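Local atomic coordinates of conserved hypothetical secreted protein (Helicobacter pylori, PDB entry 4RNZ), a protein that helps determine cell shape and is a zinc metallopeptidase of the M23B family that probably cleaves peptidoglycan. Residues R88-L93 / A138-R143; A115-N120 / P154-A159; A265-F270 / Q284-V289; D237-F242 / G277-K282; V43-L48 / A58-S63. One frame throughout, in Å; residues are numbered along the deposited sequence.

Contact 1: residues R88-L93 / A138-R143. With PO4 (phosphate ion), chain G.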
# COMPACT_ATOMS: atom_id res chain seq x y z
N ARG A 88 15.82 1.26 5.76
CA ARG A 88 14.73 0.58 6.45
C ARG A 88 15.11 0.35 7.91
O ARG A 88 16.19 -0.15 8.17
CB ARG A 88 14.45 -0.71 5.70
CG ARG A 88 13.33 -1.57 6.25
CD ARG A 88 12.95 -2.60 5.21
NE ARG A 88 12.13 -1.96 4.19
CZ ARG A 88 11.86 -2.47 2.99
NH1 ARG A 88 12.36 -3.64 2.62
NH2 ARG A 88 11.08 -1.79 2.16
N LYS A 89 14.27 0.77 8.86
CA LYS A 89 14.49 0.47 10.28
C LYS A 89 13.43 -0.51 10.79
O LYS A 89 12.25 -0.36 10.48
CB LYS A 89 14.36 1.72 11.13
CG LYS A 89 15.27 2.87 10.76
CD LYS A 89 15.09 3.98 11.78
CE LYS A 89 15.82 5.25 11.38
NZ LYS A 89 15.80 6.20 12.53
N GLU A 90 13.86 -1.46 11.61
CA GLU A 90 12.95 -2.43 12.23
C GLU A 90 12.84 -2.14 13.71
O GLU A 90 13.85 -1.85 14.38
CB GLU A 90 13.49 -3.83 11.99
CG GLU A 90 12.57 -4.96 12.44
CD GLU A 90 13.23 -6.30 12.27
OE1 GLU A 90 14.39 -6.45 12.71
OE2 GLU A 90 12.60 -7.20 11.69
N LYS A 91 11.62 -2.22 14.23
CA LYS A 91 11.33 -2.05 15.65
C LYS A 91 10.42 -3.16 16.15
O LYS A 91 9.68 -3.76 15.36
CB LYS A 91 10.63 -0.72 15.94
CG LYS A 91 11.50 0.49 15.65
CD LYS A 91 11.03 1.73 16.38
CE LYS A 91 12.17 2.74 16.50
NZ LYS A 91 12.73 3.06 15.16
N THR A 92 10.46 -3.37 17.46
CA THR A 92 9.52 -4.24 18.13
C THR A 92 8.74 -3.51 19.20
O THR A 92 9.30 -3.04 20.20
CB THR A 92 10.23 -5.43 18.77
OG1 THR A 92 10.95 -6.13 17.75
CG2 THR A 92 9.22 -6.39 19.42
N LEU A 93 7.44 -3.41 18.99
CA LEU A 93 6.54 -2.90 19.99
C LEU A 93 6.06 -4.06 20.87
O LEU A 93 5.51 -5.04 20.37
CB LEU A 93 5.32 -2.25 19.34
CG LEU A 93 4.20 -1.79 20.27
CD1 LEU A 93 4.67 -0.73 21.26
CD2 LEU A 93 3.06 -1.25 19.42
N ALA A 138 2.10 -7.49 20.55
CA ALA A 138 3.42 -7.30 20.04
C ALA A 138 3.35 -7.04 18.53
O ALA A 138 2.54 -7.66 17.83
CB ALA A 138 4.27 -8.52 20.29
N ILE A 139 4.15 -6.10 18.05
CA ILE A 139 4.28 -5.86 16.60
C ILE A 139 5.75 -5.69 16.27
O ILE A 139 6.42 -4.83 16.85
CB ILE A 139 3.54 -4.59 16.15
CG1 ILE A 139 2.17 -4.49 16.83
CG2 ILE A 139 3.43 -4.54 14.61
CD1 ILE A 139 1.34 -3.30 16.42
N VAL A 140 6.25 -6.49 15.33
CA VAL A 140 7.53 -6.24 14.74
C VAL A 140 7.26 -5.59 13.39
O VAL A 140 6.58 -6.16 12.54
CB VAL A 140 8.33 -7.51 14.48
CG1 VAL A 140 9.67 -7.14 13.83
CG2 VAL A 140 8.56 -8.29 15.76
N TYR A 141 7.79 -4.38 13.20
CA TYR A 141 7.49 -3.66 11.96
C TYR A 141 8.67 -2.87 11.46
O TYR A 141 9.53 -2.45 12.25
CB TYR A 141 6.33 -2.70 12.16
CG TYR A 141 6.56 -1.59 13.13
CD1 TYR A 141 6.42 -1.80 14.50
CD2 TYR A 141 6.94 -0.33 12.71
CE1 TYR A 141 6.61 -0.77 15.39
CE2 TYR A 141 7.14 0.70 13.60
CZ TYR A 141 6.97 0.47 14.95
OH TYR A 141 7.15 1.47 15.86
N THR A 142 8.67 -2.65 10.16
CA THR A 142 9.68 -1.82 9.53
C THR A 142 9.06 -0.55 8.99
O THR A 142 7.85 -0.47 8.75
CB THR A 142 10.39 -2.53 8.38
OG1 THR A 142 9.48 -2.79 7.31
CG2 THR A 142 11.01 -3.83 8.85
N ARG A 143 9.91 0.45 8.83
CA ARG A 143 9.51 1.74 8.27
C ARG A 143 10.64 2.14 7.31
O ARG A 143 11.81 1.76 7.56
CB ARG A 143 9.39 2.71 9.42
CG ARG A 143 8.26 3.69 9.37
CD ARG A 143 8.40 4.74 10.49
NE ARG A 143 7.86 4.39 11.82
CZ ARG A 143 6.56 4.21 12.11
NH1 ARG A 143 5.67 4.26 11.14
NH2 ARG A 143 6.16 3.94 13.36
P PO4 G . 12.62 7.24 14.14
O1 PO4 G . 11.40 6.87 13.31
O2 PO4 G . 12.18 8.23 15.19
O3 PO4 G . 13.72 7.86 13.30
O4 PO4 G . 13.26 6.05 14.83
O HOH W 1 9.49 -0.61 5.81
O HOH W 2 10.28 0.42 12.38

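Contact 2: residues A115-N120 / P154-A159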
# COMPACT_ATOMS: atom_id res chain seq x y z
N ALA A 115 -1.27 1.70 13.78
CA ALA A 115 -2.45 1.32 14.56
C ALA A 115 -3.55 0.84 13.63
O ALA A 115 -4.15 -0.21 13.85
CB ALA A 115 -2.91 2.50 15.40
N ASN A 116 -3.79 1.58 12.55
CA ASN A 116 -4.81 1.18 11.55
C ASN A 116 -4.49 -0.14 10.86
O ASN A 116 -5.40 -0.94 10.59
CB ASN A 116 -4.95 2.22 10.42
CG ASN A 116 -5.53 3.52 10.88
OD1 ASN A 116 -6.17 3.63 11.93
ND2 ASN A 116 -5.35 4.54 10.05
N GLN A 117 -3.21 -0.35 10.55
CA GLN A 117 -2.77 -1.62 9.97
C GLN A 117 -3.05 -2.79 10.91
O GLN A 117 -3.52 -3.84 10.47
CB GLN A 117 -1.28 -1.62 9.67
CG GLN A 117 -0.93 -0.78 8.49
CD GLN A 117 0.52 -0.88 8.05
OE1 GLN A 117 1.26 -1.76 8.47
NE2 GLN A 117 0.90 0.00 7.18
N LEU A 118 -2.81 -2.61 12.20
CA LEU A 118 -3.12 -3.69 13.16
C LEU A 118 -4.62 -3.98 13.27
O LEU A 118 -5.01 -5.14 13.29
CB LEU A 118 -2.55 -3.40 14.55
CG LEU A 118 -2.61 -4.67 15.41
CD1 LEU A 118 -1.43 -5.59 15.15
CD2 LEU A 118 -2.70 -4.33 16.86
N MET A 119 -5.44 -2.94 13.37
CA MET A 119 -6.88 -3.10 13.46
C MET A 119 -7.35 -3.88 12.23
O MET A 119 -8.10 -4.85 12.33
CB MET A 119 -7.61 -1.76 13.50
CG MET A 119 -7.28 -0.81 14.65
SD MET A 119 -7.32 -1.50 16.32
CE MET A 119 -5.66 -2.10 16.47
N ASN A 120 -6.86 -3.48 11.06
CA ASN A 120 -7.23 -4.12 9.82
C ASN A 120 -6.76 -5.57 9.71
O ASN A 120 -7.50 -6.41 9.22
CB ASN A 120 -6.76 -3.27 8.61
CG ASN A 120 -7.68 -2.10 8.34
OD1 ASN A 120 -8.90 -2.22 8.42
ND2 ASN A 120 -7.10 -0.95 7.97
N PRO A 154 4.26 2.02 7.32
CA PRO A 154 5.05 0.92 7.85
C PRO A 154 4.63 -0.41 7.26
O PRO A 154 3.59 -0.52 6.57
CB PRO A 154 4.78 1.00 9.36
CG PRO A 154 3.43 1.61 9.46
CD PRO A 154 3.36 2.62 8.34
N THR A 155 5.43 -1.42 7.54
CA THR A 155 5.14 -2.77 7.15
C THR A 155 5.22 -3.65 8.40
O THR A 155 6.27 -3.68 9.08
CB THR A 155 6.13 -3.24 6.07
OG1 THR A 155 6.01 -2.39 4.93
CG2 THR A 155 5.84 -4.65 5.63
N ILE A 156 4.12 -4.35 8.71
CA ILE A 156 4.12 -5.31 9.81
C ILE A 156 4.73 -6.62 9.37
O ILE A 156 4.24 -7.24 8.43
CB ILE A 156 2.69 -5.57 10.32
CG1 ILE A 156 2.16 -4.31 10.99
CG2 ILE A 156 2.66 -6.78 11.25
CD1 ILE A 156 0.67 -4.37 11.31
N LYS A 157 5.82 -7.02 10.01
CA LYS A 157 6.45 -8.30 9.71
C LYS A 157 5.86 -9.44 10.53
O LYS A 157 5.71 -10.55 10.04
CB LYS A 157 7.97 -8.23 9.98
CG LYS A 157 8.70 -7.09 9.30
CD LYS A 157 8.36 -6.94 7.82
CE LYS A 157 8.67 -8.19 7.00
NZ LYS A 157 10.10 -8.60 7.08
N MET A 158 5.58 -9.14 11.80
CA MET A 158 4.93 -10.09 12.71
C MET A 158 4.06 -9.32 13.71
O MET A 158 4.40 -8.22 14.16
CB MET A 158 5.96 -10.90 13.47
CG MET A 158 5.34 -11.88 14.45
SD MET A 158 6.55 -12.75 15.46
CE MET A 158 7.08 -11.49 16.58
N ALA A 159 2.91 -9.91 14.03
CA ALA A 159 2.14 -9.41 15.15
C ALA A 159 1.62 -10.57 15.98
O ALA A 159 1.52 -11.69 15.50
CB ALA A 159 1.00 -8.53 14.67
O HOH W 3 1.68 -4.07 7.12

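Contact 3: residues A265-F270 / Q284-V289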
# COMPACT_ATOMS: atom_id res chain seq x y z
N ALA A 265 -9.92 2.14 -13.98
CA ALA A 265 -9.64 3.29 -14.84
C ALA A 265 -9.88 3.02 -16.33
O ALA A 265 -9.94 1.88 -16.78
CB ALA A 265 -8.19 3.75 -14.64
N HIS A 266 -9.97 4.14 -17.05
CA HIS A 266 -10.24 4.24 -18.46
C HIS A 266 -11.72 4.00 -18.80
O HIS A 266 -12.02 3.50 -19.86
CB HIS A 266 -9.34 3.30 -19.28
CG HIS A 266 -7.88 3.54 -19.07
ND1 HIS A 266 -7.26 4.71 -19.43
CD2 HIS A 266 -6.93 2.76 -18.50
CE1 HIS A 266 -5.98 4.64 -19.11
NE2 HIS A 266 -5.76 3.48 -18.53
N MET A 267 -12.61 4.39 -17.91
CA MET A 267 -14.02 4.11 -18.12
C MET A 267 -14.59 5.04 -19.19
O MET A 267 -14.12 6.16 -19.35
CB MET A 267 -14.79 4.29 -16.82
CG MET A 267 -14.41 3.35 -15.71
SD MET A 267 -15.71 3.35 -14.49
CE MET A 267 -14.84 2.40 -13.25
N SER A 268 -15.60 4.56 -19.92
CA SER A 268 -16.35 5.42 -20.85
C SER A 268 -17.48 6.10 -20.09
O SER A 268 -17.93 7.17 -20.49
CB SER A 268 -16.89 4.65 -22.06
OG SER A 268 -17.64 3.51 -21.67
N ALA A 269 -17.89 5.53 -18.96
CA ALA A 269 -19.00 6.09 -18.18
C ALA A 269 -19.07 5.47 -16.80
O ALA A 269 -18.67 4.32 -16.61
CB ALA A 269 -20.32 5.84 -18.92
N PHE A 270 -19.60 6.23 -15.85
CA PHE A 270 -19.87 5.75 -14.50
C PHE A 270 -21.31 5.28 -14.43
O PHE A 270 -22.14 5.77 -15.19
CB PHE A 270 -19.66 6.87 -13.48
CG PHE A 270 -18.33 7.55 -13.58
CD1 PHE A 270 -17.15 6.85 -13.34
CD2 PHE A 270 -18.24 8.91 -13.91
CE1 PHE A 270 -15.91 7.47 -13.45
CE2 PHE A 270 -17.01 9.54 -14.01
CZ PHE A 270 -15.85 8.82 -13.77
N GLN A 284 -21.45 -5.20 -7.92
CA GLN A 284 -22.29 -4.09 -8.36
C GLN A 284 -21.66 -3.43 -9.57
O GLN A 284 -20.45 -3.22 -9.59
CB GLN A 284 -22.38 -3.10 -7.22
CG GLN A 284 -23.23 -1.86 -7.48
CD GLN A 284 -23.35 -1.05 -6.22
OE1 GLN A 284 -23.28 -1.58 -5.12
NE2 GLN A 284 -23.58 0.21 -6.36
N ILE A 285 -22.47 -3.05 -10.55
CA ILE A 285 -21.98 -2.36 -11.75
C ILE A 285 -21.53 -0.95 -11.34
O ILE A 285 -22.28 -0.24 -10.71
CB ILE A 285 -23.08 -2.24 -12.85
CG1 ILE A 285 -23.47 -3.64 -13.38
CG2 ILE A 285 -22.59 -1.42 -14.04
CD1 ILE A 285 -24.80 -3.71 -14.10
N ILE A 286 -20.31 -0.56 -11.70
CA ILE A 286 -19.81 0.77 -11.40
C ILE A 286 -19.51 1.61 -12.64
O ILE A 286 -19.20 2.80 -12.52
CB ILE A 286 -18.57 0.71 -10.46
CG1 ILE A 286 -17.45 -0.15 -11.05
CG2 ILE A 286 -18.97 0.13 -9.12
CD1 ILE A 286 -16.18 -0.10 -10.22
N GLY A 287 -19.67 1.03 -13.82
CA GLY A 287 -19.42 1.75 -15.05
C GLY A 287 -19.19 0.85 -16.25
O GLY A 287 -19.60 -0.32 -16.27
N ARG A 288 -18.51 1.39 -17.25
CA ARG A 288 -18.31 0.74 -18.50
C ARG A 288 -16.93 1.03 -19.00
O ARG A 288 -16.42 2.15 -18.81
CB ARG A 288 -19.31 1.27 -19.54
CG ARG A 288 -20.76 0.88 -19.32
CD ARG A 288 -21.61 1.53 -20.42
NE ARG A 288 -23.01 1.13 -20.37
CZ ARG A 288 -23.51 0.06 -20.99
NH1 ARG A 288 -22.75 -0.75 -21.71
NH2 ARG A 288 -24.79 -0.21 -20.89
N VAL A 289 -16.34 0.06 -19.68
CA VAL A 289 -15.01 0.19 -20.25
C VAL A 289 -14.95 1.29 -21.30
O VAL A 289 -15.86 1.44 -22.13
CB VAL A 289 -14.56 -1.13 -20.91
CG1 VAL A 289 -13.29 -0.97 -21.72
CG2 VAL A 289 -14.38 -2.22 -19.87

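Contact 4: residues D237-F242 / G277-K282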
# COMPACT_ATOMS: atom_id res chain seq x y z
N ASP A 237 -16.79 -5.23 -1.86
CA ASP A 237 -17.54 -4.24 -1.13
C ASP A 237 -16.61 -3.07 -0.93
O ASP A 237 -15.38 -3.22 -0.99
CB ASP A 237 -17.94 -4.72 0.27
CG ASP A 237 -19.01 -5.78 0.25
OD1 ASP A 237 -19.53 -6.16 -0.83
OD2 ASP A 237 -19.33 -6.23 1.36
N GLY A 238 -17.20 -1.91 -0.65
CA GLY A 238 -16.41 -0.78 -0.19
C GLY A 238 -17.11 0.54 -0.34
O GLY A 238 -18.33 0.59 -0.57
N ARG A 239 -16.33 1.61 -0.23
CA ARG A 239 -16.86 2.97 -0.35
C ARG A 239 -16.09 3.75 -1.40
O ARG A 239 -14.86 3.72 -1.43
CB ARG A 239 -16.77 3.71 0.99
CG ARG A 239 -17.64 4.96 1.03
CD ARG A 239 -17.66 5.60 2.40
NE ARG A 239 -18.58 6.75 2.44
CZ ARG A 239 -18.79 7.50 3.52
NH1 ARG A 239 -18.17 7.22 4.67
NH2 ARG A 239 -19.64 8.53 3.47
N VAL A 240 -16.82 4.45 -2.26
CA VAL A 240 -16.19 5.24 -3.30
C VAL A 240 -15.45 6.42 -2.67
O VAL A 240 -16.03 7.17 -1.92
CB VAL A 240 -17.22 5.79 -4.29
CG1 VAL A 240 -16.55 6.67 -5.35
CG2 VAL A 240 -17.94 4.65 -4.97
N GLY A 241 -14.18 6.56 -3.00
CA GLY A 241 -13.36 7.67 -2.50
C GLY A 241 -13.27 8.75 -3.54
O GLY A 241 -13.60 9.89 -3.30
N PHE A 242 -12.80 8.39 -4.71
CA PHE A 242 -12.70 9.33 -5.81
C PHE A 242 -13.46 8.76 -6.99
O PHE A 242 -13.53 7.55 -7.20
CB PHE A 242 -11.24 9.57 -6.18
CG PHE A 242 -11.06 10.43 -7.41
CD1 PHE A 242 -11.05 9.86 -8.68
CD2 PHE A 242 -10.90 11.81 -7.29
CE1 PHE A 242 -10.89 10.65 -9.82
CE2 PHE A 242 -10.74 12.60 -8.42
CZ PHE A 242 -10.75 12.02 -9.68
N GLY A 277 -18.36 8.81 -1.77
CA GLY A 277 -19.07 8.35 -0.60
C GLY A 277 -20.09 7.22 -0.78
O GLY A 277 -20.56 6.68 0.22
N SER A 278 -20.44 6.86 -2.02
CA SER A 278 -21.39 5.74 -2.20
C SER A 278 -20.80 4.48 -1.61
O SER A 278 -19.62 4.21 -1.77
CB SER A 278 -21.67 5.45 -3.68
OG SER A 278 -22.38 6.51 -4.32
N PHE A 279 -21.62 3.72 -0.90
CA PHE A 279 -21.25 2.37 -0.52
C PHE A 279 -21.59 1.45 -1.69
O PHE A 279 -22.69 1.55 -2.25
CB PHE A 279 -21.96 1.94 0.75
CG PHE A 279 -21.40 2.61 1.98
CD1 PHE A 279 -21.73 3.93 2.27
CD2 PHE A 279 -20.53 1.93 2.81
CE1 PHE A 279 -21.21 4.55 3.40
CE2 PHE A 279 -20.01 2.54 3.94
CZ PHE A 279 -20.35 3.85 4.23
N VAL A 280 -20.64 0.59 -2.08
CA VAL A 280 -20.85 -0.39 -3.16
C VAL A 280 -20.70 -1.83 -2.68
O VAL A 280 -20.01 -2.10 -1.70
CB VAL A 280 -19.87 -0.20 -4.33
CG1 VAL A 280 -19.88 1.26 -4.82
CG2 VAL A 280 -18.47 -0.62 -3.95
N LYS A 281 -21.34 -2.76 -3.39
CA LYS A 281 -21.25 -4.16 -3.05
C LYS A 281 -20.41 -4.87 -4.08
O LYS A 281 -20.40 -4.47 -5.24
CB LYS A 281 -22.63 -4.80 -2.99
CG LYS A 281 -23.39 -4.51 -1.72
CD LYS A 281 -24.58 -5.45 -1.62
CE LYS A 281 -25.51 -5.06 -0.48
NZ LYS A 281 -24.80 -5.14 0.83
N LYS A 282 -19.73 -5.92 -3.66
CA LYS A 282 -19.05 -6.76 -4.59
C LYS A 282 -20.06 -7.19 -5.65
O LYS A 282 -21.17 -7.60 -5.31
CB LYS A 282 -18.46 -7.98 -3.87
CG LYS A 282 -17.74 -8.92 -4.82
CD LYS A 282 -16.69 -9.77 -4.13
CE LYS A 282 -17.30 -11.02 -3.55
NZ LYS A 282 -16.21 -11.93 -3.10

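Contact 5: residues V43-L48 / A58-S63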
# COMPACT_ATOMS: atom_id res chain seq x y z
N VAL A 43 1.86 12.90 -0.40
CA VAL A 43 3.22 12.38 -0.50
C VAL A 43 4.23 13.51 -0.35
O VAL A 43 3.98 14.63 -0.78
CB VAL A 43 3.51 11.65 -1.82
CG1 VAL A 43 2.55 10.48 -1.98
CG2 VAL A 43 3.49 12.60 -3.02
N THR A 44 5.37 13.19 0.24
CA THR A 44 6.44 14.15 0.38
C THR A 44 7.28 14.09 -0.91
O THR A 44 7.64 13.02 -1.37
CB THR A 44 7.31 13.82 1.59
OG1 THR A 44 6.58 14.15 2.76
CG2 THR A 44 8.65 14.62 1.59
N TYR A 45 7.56 15.25 -1.49
CA TYR A 45 8.35 15.30 -2.70
C TYR A 45 9.45 16.33 -2.51
O TYR A 45 9.45 17.07 -1.52
CB TYR A 45 7.49 15.60 -3.94
CG TYR A 45 6.88 16.99 -4.00
CD1 TYR A 45 5.83 17.36 -3.14
CD2 TYR A 45 7.31 17.92 -4.95
CE1 TYR A 45 5.26 18.64 -3.20
CE2 TYR A 45 6.75 19.20 -5.02
CZ TYR A 45 5.73 19.55 -4.15
OH TYR A 45 5.17 20.79 -4.22
N TYR A 46 10.34 16.39 -3.49
CA TYR A 46 11.54 17.21 -3.37
C TYR A 46 11.75 18.03 -4.63
O TYR A 46 11.58 17.53 -5.75
CB TYR A 46 12.77 16.34 -3.11
CG TYR A 46 12.62 15.44 -1.89
CD1 TYR A 46 11.99 14.20 -1.99
CD2 TYR A 46 13.07 15.85 -0.62
CE1 TYR A 46 11.82 13.39 -0.88
CE2 TYR A 46 12.92 15.03 0.49
CZ TYR A 46 12.29 13.80 0.35
OH TYR A 46 12.11 12.96 1.42
N THR A 47 12.12 19.29 -4.43
CA THR A 47 12.41 20.18 -5.53
C THR A 47 13.73 20.95 -5.32
O THR A 47 14.20 21.17 -4.18
CB THR A 47 11.28 21.21 -5.76
OG1 THR A 47 11.16 22.08 -4.63
CG2 THR A 47 9.96 20.52 -6.04
N LEU A 48 14.31 21.36 -6.44
CA LEU A 48 15.51 22.19 -6.45
C LEU A 48 15.28 23.27 -7.48
O LEU A 48 14.90 22.97 -8.64
CB LEU A 48 16.75 21.40 -6.84
CG LEU A 48 18.06 22.20 -6.83
CD1 LEU A 48 18.47 22.60 -5.42
CD2 LEU A 48 19.17 21.41 -7.50
N ALA A 58 13.08 17.87 -9.76
CA ALA A 58 12.04 17.39 -8.85
C ALA A 58 12.08 15.88 -8.74
O ALA A 58 12.34 15.16 -9.74
CB ALA A 58 10.69 17.84 -9.32
N LEU A 59 11.82 15.40 -7.52
CA LEU A 59 11.70 13.99 -7.24
C LEU A 59 10.34 13.80 -6.58
O LEU A 59 10.08 14.33 -5.49
CB LEU A 59 12.82 13.51 -6.32
CG LEU A 59 14.25 13.59 -6.87
CD1 LEU A 59 15.24 13.26 -5.77
CD2 LEU A 59 14.45 12.66 -8.07
N ILE A 60 9.47 13.07 -7.28
CA ILE A 60 8.06 12.92 -6.91
C ILE A 60 7.72 11.43 -6.86
O ILE A 60 7.72 10.74 -7.88
CB ILE A 60 7.14 13.62 -7.93
CG1 ILE A 60 7.48 15.12 -8.04
CG2 ILE A 60 5.68 13.45 -7.53
CD1 ILE A 60 6.89 15.77 -9.30
N PRO A 61 7.46 10.90 -5.65
CA PRO A 61 7.27 9.47 -5.55
C PRO A 61 5.95 9.05 -6.17
O PRO A 61 4.97 9.76 -6.01
CB PRO A 61 7.20 9.22 -4.04
CG PRO A 61 7.71 10.46 -3.40
CD PRO A 61 7.41 11.57 -4.34
N ILE A 62 5.94 7.94 -6.89
CA ILE A 62 4.71 7.34 -7.39
C ILE A 62 4.40 5.99 -6.72
O ILE A 62 3.31 5.48 -6.90
CB ILE A 62 4.64 7.22 -8.92
CG1 ILE A 62 5.85 6.51 -9.50
CG2 ILE A 62 4.52 8.59 -9.58
CD1 ILE A 62 5.77 6.43 -11.01
N SER A 63 5.35 5.42 -6.00
CA SER A 63 5.11 4.23 -5.18
C SER A 63 6.13 4.27 -4.06
O SER A 63 6.83 5.28 -3.90
CB SER A 63 5.26 2.95 -6.01
OG SER A 63 6.62 2.69 -6.35

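Contact 1: residues R88-L93 / A138-R143
Lys91 and Tyr141 face each other midway along two antiparallel strands, 88-93 and 138-143, which are neighbours in a large curled sheet. The strand directions differ by 169°. Lys91 N bonds to Tyr141 O at 2.9 Å, and Tyr141 N returns the bond to Lys91 O. Lys89 with Arg143 and Leu93 with Ile139 pair in the same two-way manner. At the non-hydrogen-bonded pairs in between, CA-H groups approach carbonyl oxygens instead, as Thr142 CA does with Lys89 O at 3.1 Å. With CG between its own backbone N and carbonyl carbon (chi1 64°), the Tyr141 ring lies beside Lys91, whose CB covers one face, 4.0 Å from Tyr141 CZ. Leu93 CB lies at the ring edge, near its plane. Leu93 and Ile139 point the same way, side by side, with Leu93 CD2 4.0 Å from Ile139 CD1. Helices 101-109 and 112-121 cover this apolar end of the face through Thr109 and Leu114. On the other face Val140 CG1 meets Glu90 OE2 at 3.6 Å. Val140 CG2 lies near Thr92 OG1, whose polar partner is Gly362 O. Arg88 crosses Thr142 obliquely, with Arg88 CG beside Thr142 CB, and its guanidinium forms a salt bridge with Asp144. Arg143 forms one with Asp111. A water donates to both Lys89 O and Tyr141 O. A phosphate, probably from the crystallisation liquor, bridges two lysines and also bonds to Tyr145 OH. Lys89 NZ reaches phosphate O3 at 2.8 Å, and Lys91 NZ reaches phosphate O4 at 3.1 Å.

Contact 2: residues A115-N120 / P154-A159
Gln117 of helix 115-120 reaches across to Pro154 and Ile156 of the strand and carries most of this buried contact. Its CB meets the tip of Ile156, with Gln117 CB 3.7 Å from Ile156 CD1. Beyond CG the chain is extended, with CD anti to CA (chi2 -173°). Gln117 and Ile156 slide past each other in opposite directions. At CD the amide begins, with Gln117 CD 3.4 Å from Pro154 O. Gln117 OE1 lies 3.7 Å from Ile156 CG1. It accepts a bond of 2.7 Å from a water oxygen, and this water accepts in turn from Ile156 N. The water therefore links the amide to the strand backbone. Gln117 NE2 donates to Pro154 O at 2.8 Å, with an N-H...O angle of 161°. The oxygen lies in the amide plane, but seen from the carbonyl the donor stands above the plane, 40° out of it. Gln117 NE2 is also 3.8 Å from Pro154 CG. Gln153 OE1 is a second partner of NE2, and Arg309 NH1 is a second donor to Pro154 O. These bonds and the water fix which way round the amide lies. The next residue, Leu118, touches Ala159: Leu118 CD1 is 3.8 Å from Ala159 CB. Lys157 and Met158, which lie between Ile156 and Ala159, both face Val140 and form a classic beta bulge. Helix 112-121 thus lies on one face of the sheet in the second Csd3 domain, over strand 153-163, with Leu118 also touching Ile139 of strand 136-146 and Ile105 of helix 101-109.

Contact 3: residues A265-F270 / Q284-V289
Ser268 and Arg288 meet in a short, irregular antiparallel strand pairing at one side of the M23 peptidase domain. Ser268 N donates to Arg288 O at 2.8 Å, and Arg288 N donates to Ala269 O at 3.0 Å. The serine hydroxyl adds a third bond, Ser268 OG to Val289 O at 2.8 Å. Its OG sits between backbone N and carbonyl carbon (chi1 53°), and it approaches Val289 O from well above the plane of the Val289 carbonyl. The register shifts by one residue between Met267 and Ala269, which is a beta bulge. A second, classic bulge lies at Ile286 and Gly287, which both face Ile232. Strand 285-289 is the central one of a three-stranded sheet with 231-233 and 269-270. Gly287 has backbone angles (phi 161°, psi -157°) that call for glycine, and Gly287 CA comes 3.1 Å from Ala269 O. Met267 extends over this glycine, with Met267 SD 4.1 Å from Gly287 CA. The Met267 and Ile286 side chains cross at about a right angle, with Met267 CE 4.2 Å from Ile286 CD1. The end of the His266 side chain leads away from strand 285-289, toward the zinc site. His266 NE2 is hydrogen-bonded to Glu34, a zinc ligand, and His266 ND1 to Thr292 O.

Contact 4: residues D237-F242 / G277-K282
Val240 and Val280 form the tightly packed side of this contact, where their side chains cross at about a right angle. Val240 CG2 lies 3.9 Å from Val280 CG1, and Leu274 touches both residues. Ile255 of strand 252-257 also packs on Val280. Gly238 and Val280 bond both ways through their backbones, with Val280 N 2.8 Å from Gly238 O. Val240 N donates to Ser278 O, while Val240 O accepts from Gly277 N, one residue earlier. The solvent side is built from Arg239 and Phe279. Arg239 CG is anti to the backbone N (chi1 -164°) and the chain runs straight on to NE. Arg239 CD lies over the ring face, 4.0 Å from the Phe279 centroid, a CH-pi contact. The guanidinium is tilted by 23° from the ring plane, with Phe279 CE1 over its face. Arg239 NE also donates to Gly277 O at 3.0 Å; that oxygen is tilted somewhat out of the guanidinium plane. At the other end Asp237 OD1 accepts from Lys282 N at 2.8 Å through its anti lone pair, and the bond is nearly straight (169°). The charged ends are farther apart here: Asp237 OD2 is 5.6 Å from Lys281 NZ and they do not touch. Short strand 279-280 thus adds to strand 238-243, which on its other flank pairs with 252-257, as an antiparallel extension of the main sheet of the M23 peptidase domain.

Contact 5: residues V43-L48 / A58-S63
Tyr46 and Leu59 hold the backbones together. Tyr46 N donates to Leu59 O at 2.9 Å, and Leu59 N returns a bond of 2.8 Å to Tyr46 O. Carbonyl oxygens also meet carbon atoms. Ala58 CA adds a CA-H...O contact to the same Tyr46 O. Tyr45 CB is 3.3 Å from Leu59 O, which also lies near the plane of the Tyr46 ring, at its edge. Farther along, the place of an N-H donor is taken by the proline ring, and Pro61 CG lies 3.3 Å from Thr44 O. Strands 44-49 and 55-61 form a beta hairpin within the five-stranded antiparallel sheet of the N-terminal domain. Apolar contacts fill in the rest. Tyr45 CG sits between its backbone N and carbonyl carbon (chi1 67°), and Tyr45 and Ile60 lie side by side, pointing the same way. Tyr45 CB is 4.1 Å from Ile60 CG1. The Tyr45 ring continues to Trp6, which it meets edge-to-face. Val43 CG2 approaches Pro61 CD at 4.3 Å. On the other face, Tyr46 CB and Leu59 CB are 4.3 Å apart. Arg146 of strand 136-146 touches Tyr46, Leu59 and Pro61, so strand 136-146 of the large curled sheet meets the hairpin here.

How the contacts relate
Contacts 1 and 2 share a sheet: strand 136-146 lies between strands 87-96 and 153-163. They meet directly, with Val140 O 2.8 Å from Lys157 N. Their segments alternate along the chain. Contacts 3 and 4 also alternate, inside the M23 domain, with centres 14 Å apart. Contact 5 belongs to the N-terminal domain and stands apart from all four: its nearest atoms are about 10 Å from contact 1, about 11 Å from contact 2 and about 14 Å from contacts 3 and 4. Of the five, contact 3 is the one beside the zinc site, with the His266 side chain about 5 Å from the zinc ion. Contacts 1 and 3 lie 40 Å apart, centre to centre.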